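Local coordinates for YARHG domain-containing protein (Legionella pneumophila subsp. pneumophila, PDB 4G2A) that is of unknown function but combines a DUF4424 region with a YARHG domain and is tentatively described as a nutrient-binding protein, at residues N2-L12 with P67-A78; I273-F281 with Y296-L307. All coordinates share one frame; numbering follows the deposited sequence.

Contact 1. Residues N2-L12 with P67-A78; sequences NDTAVGGEGSL and PFPINDGNSEIA. With SO4 (sulfate ion), chain K.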
loop_
_atom_site.group_PDB
_atom_site.type_symbol
_atom_site.label_atom_id
_atom_site.label_comp_id
_atom_site.label_asym_id
_atom_site.label_seq_id
_atom_site.Cartn_x
_atom_site.Cartn_y
_atom_site.Cartn_z
ATOM N N ASN A 2 6.811 -18.496 -1.852
ATOM C CA ASN A 2 6.033 -17.279 -2.097
ATOM C C ASN A 2 6.557 -16.094 -1.272
ATOM O O ASN A 2 6.238 -15.953 -0.084
ATOM C CB ASN A 2 4.537 -17.503 -1.823
ATOM C CG ASN A 2 3.742 -17.944 -3.031
ATOM O OD1 ASN A 2 2.870 -18.820 -2.936
ATOM N ND2 ASN A 2 4.001 -17.334 -4.187
ATOM N N ASP A 3 7.344 -15.228 -1.947
ATOM C CA ASP A 3 7.989 -14.041 -1.397
ATOM C C ASP A 3 6.992 -12.960 -0.996
ATOM O O ASP A 3 7.189 -12.273 0.006
ATOM C CB ASP A 3 8.963 -13.442 -2.433
ATOM C CG ASP A 3 10.185 -14.271 -2.784
ATOM O OD1 ASP A 3 10.418 -15.317 -2.108
ATOM O OD2 ASP A 3 10.932 -13.866 -3.727
ATOM N N THR A 4 5.968 -12.771 -1.811
ATOM C CA THR A 4 4.998 -11.706 -1.643
ATOM C C THR A 4 3.572 -12.221 -1.548
ATOM O O THR A 4 3.154 -13.040 -2.374
ATOM C CB THR A 4 5.125 -10.745 -2.863
ATOM O OG1 THR A 4 6.484 -10.332 -2.979
ATOM C CG2 THR A 4 4.193 -9.511 -2.785
ATOM N N ALA A 5 2.816 -11.699 -0.571
ATOM C CA ALA A 5 1.384 -11.935 -0.517
ATOM C C ALA A 5 0.751 -10.718 -1.191
ATOM O O ALA A 5 0.785 -9.606 -0.651
ATOM C CB ALA A 5 0.910 -12.125 0.907
ATOM N N VAL A 6 0.309 -10.920 -2.440
ATOM C CA VAL A 6 -0.280 -9.938 -3.349
ATOM C C VAL A 6 -1.704 -9.591 -2.879
ATOM O O VAL A 6 -2.548 -10.488 -2.685
ATOM C CB VAL A 6 -0.225 -10.478 -4.814
ATOM C CG1 VAL A 6 -0.924 -9.540 -5.795
ATOM C CG2 VAL A 6 1.220 -10.696 -5.254
ATOM N N GLY A 7 -1.937 -8.285 -2.685
ATOM C CA GLY A 7 -3.206 -7.760 -2.200
ATOM C C GLY A 7 -4.058 -6.976 -3.185
ATOM O O GLY A 7 -5.231 -6.718 -2.910
ATOM N N GLY A 8 -3.488 -6.605 -4.323
ATOM C CA GLY A 8 -4.178 -5.803 -5.332
ATOM C C GLY A 8 -3.697 -4.370 -5.309
ATOM O O GLY A 8 -2.953 -3.970 -4.409
ATOM N N GLU A 9 -4.084 -3.595 -6.320
ATOM C CA GLU A 9 -3.658 -2.199 -6.428
ATOM C C GLU A 9 -4.633 -1.376 -7.275
ATOM O O GLU A 9 -5.462 -1.929 -8.010
ATOM C CB GLU A 9 -2.224 -2.092 -7.005
ATOM C CG GLU A 9 -1.987 -2.695 -8.396
ATOM C CD GLU A 9 -0.773 -2.146 -9.138
ATOM O OE1 GLU A 9 -0.329 -1.013 -8.829
ATOM O OE2 GLU A 9 -0.301 -2.819 -10.078
ATOM N N GLY A 10 -4.496 -0.063 -7.168
ATOM C CA GLY A 10 -5.285 0.874 -7.942
ATOM C C GLY A 10 -4.668 1.201 -9.288
ATOM O O GLY A 10 -3.475 0.973 -9.524
ATOM N N SER A 11 -5.501 1.688 -10.197
ATOM C CA SER A 11 -5.072 2.045 -11.549
ATOM C C SER A 11 -5.892 3.213 -12.060
ATOM O O SER A 11 -7.071 3.343 -11.690
ATOM C CB SER A 11 -5.233 0.856 -12.496
ATOM O OG SER A 11 -4.215 -0.124 -12.362
ATOM N N LEU A 12 -5.275 4.061 -12.903
ATOM C CA LEU A 12 -5.982 5.161 -13.576
ATOM C C LEU A 12 -7.045 4.570 -14.521
ATOM O O LEU A 12 -6.806 3.467 -15.035
ATOM C CB LEU A 12 -4.997 6.029 -14.425
ATOM C CG LEU A 12 -4.151 7.083 -13.738
ATOM C CD1 LEU A 12 -3.290 7.781 -14.742
ATOM C CD2 LEU A 12 -5.004 8.121 -13.005
ATOM N N PRO A 67 -8.476 -1.279 -15.289
ATOM C CA PRO A 67 -7.779 -2.576 -15.272
ATOM C C PRO A 67 -7.418 -3.013 -13.868
ATOM O O PRO A 67 -7.199 -2.178 -12.993
ATOM C CB PRO A 67 -6.518 -2.325 -16.101
ATOM C CG PRO A 67 -6.524 -0.886 -16.451
ATOM C CD PRO A 67 -7.545 -0.191 -15.629
ATOM N N PHE A 68 -7.324 -4.314 -13.642
ATOM C CA PHE A 68 -7.004 -4.788 -12.292
ATOM C C PHE A 68 -6.264 -6.140 -12.301
ATOM O O PHE A 68 -6.456 -6.951 -13.214
ATOM C CB PHE A 68 -8.304 -4.902 -11.448
ATOM C CG PHE A 68 -9.422 -5.675 -12.104
ATOM C CD1 PHE A 68 -9.433 -7.071 -12.088
ATOM C CD2 PHE A 68 -10.474 -5.019 -12.714
ATOM C CE1 PHE A 68 -10.473 -7.786 -12.687
ATOM C CE2 PHE A 68 -11.518 -5.738 -13.311
ATOM C CZ PHE A 68 -11.505 -7.113 -13.307
ATOM N N PRO A 69 -5.447 -6.418 -11.256
ATOM C CA PRO A 69 -4.844 -7.766 -11.149
ATOM C C PRO A 69 -5.886 -8.773 -10.652
ATOM O O PRO A 69 -6.902 -8.397 -10.069
ATOM C CB PRO A 69 -3.709 -7.564 -10.126
ATOM C CG PRO A 69 -4.133 -6.394 -9.287
ATOM C CD PRO A 69 -5.113 -5.574 -10.084
ATOM N N ILE A 70 -5.652 -10.055 -10.893
ATOM C CA ILE A 70 -6.583 -11.103 -10.451
ATOM C C ILE A 70 -5.855 -12.175 -9.664
ATOM O O ILE A 70 -4.616 -12.240 -9.699
ATOM C CB ILE A 70 -7.345 -11.748 -11.629
ATOM C CG1 ILE A 70 -6.392 -12.472 -12.610
ATOM C CG2 ILE A 70 -8.302 -10.776 -12.304
ATOM C CD1 ILE A 70 -7.015 -13.728 -13.293
ATOM N N ASN A 71 -6.622 -13.060 -9.000
ATOM C CA ASN A 71 -6.033 -14.217 -8.344
ATOM C C ASN A 71 -5.825 -15.269 -9.434
ATOM O O ASN A 71 -6.790 -15.806 -9.969
ATOM C CB ASN A 71 -6.906 -14.729 -7.181
ATOM C CG ASN A 71 -6.286 -15.851 -6.385
ATOM O OD1 ASN A 71 -5.359 -16.559 -6.832
ATOM N ND2 ASN A 71 -6.828 -16.073 -5.198
ATOM N N ASP A 72 -4.573 -15.475 -9.845
ATOM C CA ASP A 72 -4.295 -16.425 -10.924
ATOM C C ASP A 72 -3.854 -17.806 -10.382
ATOM O O ASP A 72 -3.517 -18.687 -11.166
ATOM C CB ASP A 72 -3.253 -15.852 -11.905
ATOM C CG ASP A 72 -1.921 -15.468 -11.293
ATOM O OD1 ASP A 72 -1.640 -15.902 -10.148
ATOM O OD2 ASP A 72 -1.163 -14.714 -11.949
ATOM N N GLY A 73 -3.902 -17.969 -9.062
ATOM C CA GLY A 73 -3.542 -19.191 -8.359
ATOM C C GLY A 73 -2.066 -19.481 -8.202
ATOM O O GLY A 73 -1.715 -20.559 -7.736
ATOM N N ASN A 74 -1.189 -18.531 -8.560
ATOM C CA ASN A 74 0.274 -18.692 -8.498
ATOM C C ASN A 74 0.891 -18.134 -7.232
ATOM O O ASN A 74 2.023 -18.482 -6.872
ATOM C CB ASN A 74 0.928 -17.981 -9.693
ATOM C CG ASN A 74 1.017 -18.828 -10.931
ATOM O OD1 ASN A 74 0.441 -18.497 -11.967
ATOM N ND2 ASN A 74 1.771 -19.929 -10.861
ATOM N N SER A 75 0.176 -17.219 -6.597
ATOM C CA SER A 75 0.699 -16.517 -5.449
ATOM C C SER A 75 -0.213 -16.604 -4.240
ATOM O O SER A 75 -1.402 -16.935 -4.326
ATOM C CB SER A 75 0.913 -15.043 -5.818
ATOM O OG SER A 75 1.787 -14.368 -4.920
ATOM N N GLU A 76 0.386 -16.261 -3.110
ATOM C CA GLU A 76 -0.249 -16.078 -1.834
ATOM C C GLU A 76 -1.029 -14.794 -1.962
ATOM O O GLU A 76 -0.565 -13.853 -2.615
ATOM C CB GLU A 76 0.822 -15.993 -0.750
ATOM C CG GLU A 76 0.262 -15.966 0.651
ATOM C CD GLU A 76 1.285 -15.825 1.759
ATOM O OE1 GLU A 76 2.502 -15.877 1.468
ATOM O OE2 GLU A 76 0.863 -15.683 2.928
ATOM N N ILE A 77 -2.219 -14.764 -1.417
ATOM C CA ILE A 77 -3.047 -13.572 -1.505
ATOM C C ILE A 77 -3.092 -12.910 -0.128
ATOM O O ILE A 77 -3.160 -13.611 0.890
ATOM C CB ILE A 77 -4.474 -13.905 -2.057
ATOM C CG1 ILE A 77 -4.443 -14.490 -3.489
ATOM C CG2 ILE A 77 -5.454 -12.731 -1.964
ATOM C CD1 ILE A 77 -3.697 -13.712 -4.651
ATOM N N ALA A 78 -3.016 -11.560 -0.125
ATOM C CA ALA A 78 -3.236 -10.671 1.012
ATOM C C ALA A 78 -4.712 -10.216 0.928
ATOM O O ALA A 78 -5.105 -9.435 0.055
ATOM C CB ALA A 78 -2.265 -9.486 0.978
HETATM S S SO4 K . 6.295 -14.675 -5.559
HETATM O O1 SO4 K . 5.247 -14.596 -4.535
HETATM O O2 SO4 K . 7.120 -15.872 -5.340
HETATM O O3 SO4 K . 5.659 -14.764 -6.882
HETATM O O4 SO4 K . 7.131 -13.470 -5.490
HETATM O O HOH W 1 -6.809 -9.018 -2.085
HETATM O O HOH W 2 -5.805 -1.935 -10.707
#
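The Ala5 methyl rests against the flank of Glu76, its CB 3.8 Å from Glu76 CD. That flank is presented because Glu76 runs fully extended, with CG trans to the backbone N (chi1 -173°), its carboxylate reaching past the alanine toward the chain start. Ala78 adds its methyl to the same patch, its CB 4.1 Å from Ala5 CB, and Tyr149 of strand 136-150 borders all three. Val6 and Ile77, paired in parallel, point to the other face; Val6 CG2 lies 3.7 Å from Ser75 OG. Two backbone bonds grip Val6: its N gives a bent bond to Glu76 O, and its O takes a nearly straight one from Ala78 N (2.8 Å, 172°). Near the N terminus the poorly ordered Asn2 brings its amide ND2 alongside Asn74 O and Ser75 CA and donates from it to O1 of a sulfate ion, probably from the crystallisation liquor, at 3.0 Å; Thr4 N makes a weak bond to the same oxygen. Residues 70-74 loop away, but 67-69 runs antiparallel beside 8-11: Pro69 CG lies 4.0 Å from Gly8 CA, and a water joins Glu9 O, Ser11 OG and Pro67 O. A second water bridges Gly7 O and Ala78 O. Strand 4-6 is thus held between the weakly bonded 76-77, parallel, and 136-150, antiparallel: a short mixed pairing, whose two contact segments both belong to the DUF4424 region.

Contact 2. Residues I273-F281 with Y296-L307; sequences IYAQYGRQF and YVPNPDYSDRML. With SO4 (sulfate ion), chain C.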
loop_
_atom_site.group_PDB
_atom_site.type_symbol
_atom_site.label_atom_id
_atom_site.label_comp_id
_atom_site.label_asym_id
_atom_site.label_seq_id
_atom_site.Cartn_x
_atom_site.Cartn_y
_atom_site.Cartn_z
ATOM N N ILE A 273 10.520 -7.689 22.492
ATOM C CA ILE A 273 9.672 -8.854 22.214
ATOM C C ILE A 273 8.254 -8.587 22.754
ATOM O O ILE A 273 7.279 -8.931 22.086
ATOM C CB ILE A 273 10.295 -10.175 22.780
ATOM C CG1 ILE A 273 11.632 -10.506 22.075
ATOM C CG2 ILE A 273 9.331 -11.363 22.646
ATOM C CD1 ILE A 273 12.513 -11.549 22.764
ATOM N N TYR A 274 8.165 -7.895 23.913
ATOM C CA TYR A 274 6.933 -7.524 24.607
ATOM C C TYR A 274 6.399 -6.157 24.160
ATOM O O TYR A 274 5.187 -5.973 24.127
ATOM C CB TYR A 274 7.196 -7.470 26.123
ATOM C CG TYR A 274 7.712 -8.758 26.714
ATOM C CD1 TYR A 274 6.837 -9.751 27.138
ATOM C CD2 TYR A 274 9.074 -8.952 26.929
ATOM C CE1 TYR A 274 7.301 -10.915 27.740
ATOM C CE2 TYR A 274 9.555 -10.138 27.489
ATOM C CZ TYR A 274 8.662 -11.115 27.896
ATOM O OH TYR A 274 9.101 -12.283 28.472
ATOM N N ALA A 275 7.312 -5.189 23.873
ATOM C CA ALA A 275 7.028 -3.804 23.432
ATOM C C ALA A 275 6.315 -3.795 22.089
ATOM O O ALA A 275 5.591 -2.854 21.771
ATOM C CB ALA A 275 8.314 -3.016 23.339
ATOM N N GLN A 276 6.524 -4.876 21.323
ATOM C CA GLN A 276 5.922 -5.258 20.040
ATOM C C GLN A 276 4.389 -5.194 20.147
ATOM O O GLN A 276 3.730 -4.791 19.199
ATOM C CB GLN A 276 6.375 -6.725 19.736
ATOM C CG GLN A 276 6.030 -7.276 18.356
ATOM C CD GLN A 276 6.146 -8.784 18.219
ATOM O OE1 GLN A 276 5.553 -9.389 17.312
ATOM N NE2 GLN A 276 6.886 -9.444 19.103
ATOM N N TYR A 277 3.831 -5.600 21.313
ATOM C CA TYR A 277 2.389 -5.650 21.561
ATOM C C TYR A 277 1.892 -4.496 22.456
ATOM O O TYR A 277 0.722 -4.451 22.836
ATOM C CB TYR A 277 2.028 -7.019 22.172
ATOM C CG TYR A 277 2.497 -8.180 21.317
ATOM C CD1 TYR A 277 1.908 -8.445 20.080
ATOM C CD2 TYR A 277 3.549 -8.996 21.728
ATOM C CE1 TYR A 277 2.346 -9.495 19.280
ATOM C CE2 TYR A 277 4.002 -10.042 20.932
ATOM C CZ TYR A 277 3.384 -10.299 19.715
ATOM O OH TYR A 277 3.792 -11.332 18.909
ATOM N N GLY A 278 2.782 -3.577 22.773
ATOM C CA GLY A 278 2.446 -2.398 23.558
ATOM C C GLY A 278 2.441 -2.550 25.061
ATOM O O GLY A 278 1.673 -1.858 25.738
ATOM N N ARG A 279 3.331 -3.411 25.605
ATOM C CA ARG A 279 3.457 -3.579 27.049
ATOM C C ARG A 279 3.898 -2.256 27.650
ATOM O O ARG A 279 4.703 -1.557 27.041
ATOM C CB ARG A 279 4.467 -4.681 27.380
ATOM C CG ARG A 279 4.561 -4.989 28.877
ATOM C CD ARG A 279 5.806 -5.769 29.187
ATOM N NE ARG A 279 5.864 -6.143 30.593
ATOM C CZ ARG A 279 6.398 -5.394 31.548
ATOM N NH1 ARG A 279 6.913 -4.208 31.259
ATOM N NH2 ARG A 279 6.408 -5.819 32.803
ATOM N N GLN A 280 3.341 -1.892 28.806
ATOM C CA GLN A 280 3.698 -0.643 29.473
ATOM C C GLN A 280 4.877 -0.909 30.400
ATOM O O GLN A 280 4.885 -1.916 31.115
ATOM C CB GLN A 280 2.494 -0.041 30.199
ATOM C CG GLN A 280 1.543 0.659 29.220
ATOM C CD GLN A 280 0.092 0.343 29.469
ATOM O OE1 GLN A 280 -0.389 -0.767 29.191
ATOM N NE2 GLN A 280 -0.640 1.322 29.983
ATOM N N PHE A 281 5.897 -0.039 30.343
ATOM C CA PHE A 281 7.128 -0.227 31.110
ATOM C C PHE A 281 7.229 0.743 32.288
ATOM O O PHE A 281 7.047 1.948 32.118
ATOM C CB PHE A 281 8.356 -0.106 30.178
ATOM C CG PHE A 281 8.372 -1.195 29.122
ATOM C CD1 PHE A 281 8.899 -2.448 29.399
ATOM C CD2 PHE A 281 7.831 -0.971 27.860
ATOM C CE1 PHE A 281 8.895 -3.454 28.434
ATOM C CE2 PHE A 281 7.809 -1.984 26.903
ATOM C CZ PHE A 281 8.339 -3.219 27.197
ATOM N N TYR A 296 6.625 1.706 18.702
ATOM C CA TYR A 296 6.054 1.481 20.009
ATOM C C TYR A 296 4.909 2.422 20.287
ATOM O O TYR A 296 5.051 3.652 20.264
ATOM C CB TYR A 296 7.109 1.572 21.116
ATOM C CG TYR A 296 6.534 1.399 22.503
ATOM C CD1 TYR A 296 6.233 0.133 23.006
ATOM C CD2 TYR A 296 6.284 2.501 23.317
ATOM C CE1 TYR A 296 5.719 -0.030 24.291
ATOM C CE2 TYR A 296 5.773 2.349 24.601
ATOM C CZ TYR A 296 5.494 1.082 25.085
ATOM O OH TYR A 296 4.980 0.945 26.350
ATOM N N VAL A 297 3.776 1.801 20.614
ATOM C CA VAL A 297 2.508 2.422 20.972
ATOM C C VAL A 297 2.030 1.685 22.229
ATOM O O VAL A 297 1.827 0.472 22.154
ATOM C CB VAL A 297 1.495 2.354 19.776
ATOM C CG1 VAL A 297 0.068 2.677 20.209
ATOM C CG2 VAL A 297 1.924 3.277 18.647
ATOM N N PRO A 298 1.916 2.351 23.406
ATOM C CA PRO A 298 1.436 1.632 24.600
ATOM C C PRO A 298 -0.008 1.152 24.403
ATOM O O PRO A 298 -0.850 1.898 23.902
ATOM C CB PRO A 298 1.555 2.674 25.724
ATOM C CG PRO A 298 2.417 3.756 25.176
ATOM C CD PRO A 298 2.141 3.779 23.710
ATOM N N ASN A 299 -0.261 -0.122 24.729
ATOM C CA ASN A 299 -1.574 -0.741 24.599
ATOM C C ASN A 299 -2.093 -1.097 26.006
ATOM O O ASN A 299 -1.489 -1.934 26.689
ATOM C CB ASN A 299 -1.497 -1.946 23.659
ATOM C CG ASN A 299 -2.649 -2.907 23.685
ATOM O OD1 ASN A 299 -3.815 -2.542 23.886
ATOM N ND2 ASN A 299 -2.332 -4.174 23.440
ATOM N N PRO A 300 -3.204 -0.448 26.463
ATOM C CA PRO A 300 -3.730 -0.733 27.814
ATOM C C PRO A 300 -4.360 -2.121 27.934
ATOM O O PRO A 300 -4.517 -2.626 29.050
ATOM C CB PRO A 300 -4.775 0.362 28.034
ATOM C CG PRO A 300 -4.583 1.337 26.910
ATOM C CD PRO A 300 -4.032 0.564 25.778
ATOM N N ASP A 301 -4.687 -2.749 26.782
ATOM C CA ASP A 301 -5.258 -4.091 26.682
ATOM C C ASP A 301 -4.142 -5.152 26.505
ATOM O O ASP A 301 -4.446 -6.320 26.193
ATOM C CB ASP A 301 -6.274 -4.157 25.520
ATOM C CG ASP A 301 -7.412 -3.159 25.634
ATOM O OD1 ASP A 301 -8.087 -3.142 26.692
ATOM O OD2 ASP A 301 -7.643 -2.408 24.660
ATOM N N TYR A 302 -2.858 -4.757 26.749
ATOM C CA TYR A 302 -1.730 -5.684 26.642
ATOM C C TYR A 302 -1.907 -6.882 27.571
ATOM O O TYR A 302 -2.420 -6.741 28.685
ATOM C CB TYR A 302 -0.357 -5.023 26.915
ATOM C CG TYR A 302 0.769 -6.044 26.947
ATOM C CD1 TYR A 302 1.251 -6.617 25.771
ATOM C CD2 TYR A 302 1.267 -6.530 28.158
ATOM C CE1 TYR A 302 2.233 -7.607 25.795
ATOM C CE2 TYR A 302 2.229 -7.541 28.193
ATOM C CZ TYR A 302 2.722 -8.062 27.006
ATOM O OH TYR A 302 3.687 -9.028 27.011
ATOM N N SER A 303 -1.447 -8.053 27.091
ATOM C CA SER A 303 -1.411 -9.332 27.789
ATOM C C SER A 303 -0.255 -10.151 27.273
ATOM O O SER A 303 0.037 -10.114 26.074
ATOM C CB SER A 303 -2.712 -10.105 27.590
ATOM O OG SER A 303 -2.599 -11.415 28.129
ATOM N N ASP A 304 0.353 -10.952 28.154
ATOM C CA ASP A 304 1.431 -11.848 27.763
ATOM C C ASP A 304 0.905 -12.924 26.798
ATOM O O ASP A 304 1.698 -13.466 26.037
ATOM C CB ASP A 304 2.109 -12.474 28.992
ATOM C CG ASP A 304 3.016 -11.510 29.753
ATOM O OD1 ASP A 304 3.872 -10.848 29.102
ATOM O OD2 ASP A 304 2.897 -11.441 31.005
ATOM N N ARG A 305 -0.442 -13.144 26.744
ATOM C CA ARG A 305 -1.113 -14.080 25.814
ATOM C C ARG A 305 -0.880 -13.700 24.338
ATOM O O ARG A 305 -1.012 -14.559 23.465
ATOM C CB ARG A 305 -2.627 -14.168 26.084
ATOM C CG ARG A 305 -3.011 -14.726 27.460
ATOM C CD ARG A 305 -2.799 -16.219 27.584
ATOM N NE ARG A 305 -3.526 -16.763 28.728
ATOM C CZ ARG A 305 -3.832 -18.048 28.874
ATOM N NH1 ARG A 305 -3.474 -18.934 27.949
ATOM N NH2 ARG A 305 -4.505 -18.458 29.943
HETATM N N MSE A 306 -0.481 -12.436 24.071
HETATM C CA MSE A 306 -0.176 -11.924 22.732
HETATM C C MSE A 306 1.127 -12.504 22.150
HETATM O O MSE A 306 1.311 -12.458 20.926
HETATM C CB MSE A 306 -0.109 -10.391 22.749
HETATM C CG MSE A 306 -1.495 -9.774 22.843
HETATM SE SE MSE A 306 -1.542 -7.906 23.320
HETATM C CE MSE A 306 -3.452 -7.607 23.162
ATOM N N LEU A 307 2.020 -13.060 23.001
ATOM C CA LEU A 307 3.279 -13.642 22.525
ATOM C C LEU A 307 3.006 -14.913 21.707
ATOM O O LEU A 307 2.276 -15.805 22.146
ATOM C CB LEU A 307 4.270 -13.931 23.662
ATOM C CG LEU A 307 4.721 -12.743 24.510
ATOM C CD1 LEU A 307 5.311 -13.224 25.794
ATOM C CD2 LEU A 307 5.744 -11.899 23.794
HETATM S S SO4 C . 9.171 -2.794 33.629
HETATM O O1 SO4 C . 7.749 -2.536 33.863
HETATM O O2 SO4 C . 9.886 -2.725 34.898
HETATM O O3 SO4 C . 9.292 -4.110 33.053
HETATM O O4 SO4 C . 9.771 -1.846 32.715
HETATM O O HOH W 3 3.815 -1.209 20.303
HETATM O O HOH W 4 4.381 -8.657 30.967
HETATM O O HOH W 5 5.838 2.300 28.553
#
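The backbones come closest at Gly278 and Pro298, where the type I turn from Ala275 to Gly278 ends, and Asn299 N donates to Gly278 O at 2.8 Å. The Asn299 side chain adds a second clasp: ND2 approaches Tyr277 O nearly head-on to the carbonyl, with the acceptor in the amide plane. Tyr302 lays its ring beneath Arg279, whose CB sits over the centre of one face, 3.6 Å from the centroid. With CG trans to the backbone N (chi1 -175°), the arginine chain then runs extended past the CE2 rim to the sulfate, which NH1 meets through weak bonds, while NE holds a water shared with Asp304 OD1. That carboxylate oxygen also accepts from Tyr302 OH at 2.8 Å, above its plane. The hydroxyl lies at the Tyr274 edge, in its plane, 3.2 Å from CD1. The selenomethionine Met306 sets its O and CB over one face of Tyr277, whose edge meets Leu307 CD2; the Tyr277 hydroxyl bonds to Asp311 and Arg241. Tyr296 uses its OH to donate to Arg279 O at 2.6 Å and takes a proton from a water held by Phe281 N. Bonds to the successive carbonyls of Tyr277, Gly278 and Arg279 hold the chain where it leaves the turn, and the carboxylate of Asp304, two bonds on one oxygen, probably stays charged and adds a distant attraction to Arg279.

From the N terminus, contact 1 forms first: the opening strands 4-6 and 10-15 are met again after some 55 residues, closing a loop that is largely strand and contains 21-33, 43-54 and most of 60-68. The chain then runs through the remaining strands, ending with 229-235, and enters the helices at 236-250. Contact 2 closes a far shorter loop, in which the end of helix 263-275 meets the segment leading into helix 309-321, with helix 284-291 between. The two are in series, neither nested nor crossed, with centres about 32 Å apart. Contact 1 joins strands 4-6 and 10-15 to 76-77 and the end of 60-68; contact 2 joins two segments of the YARHG domain.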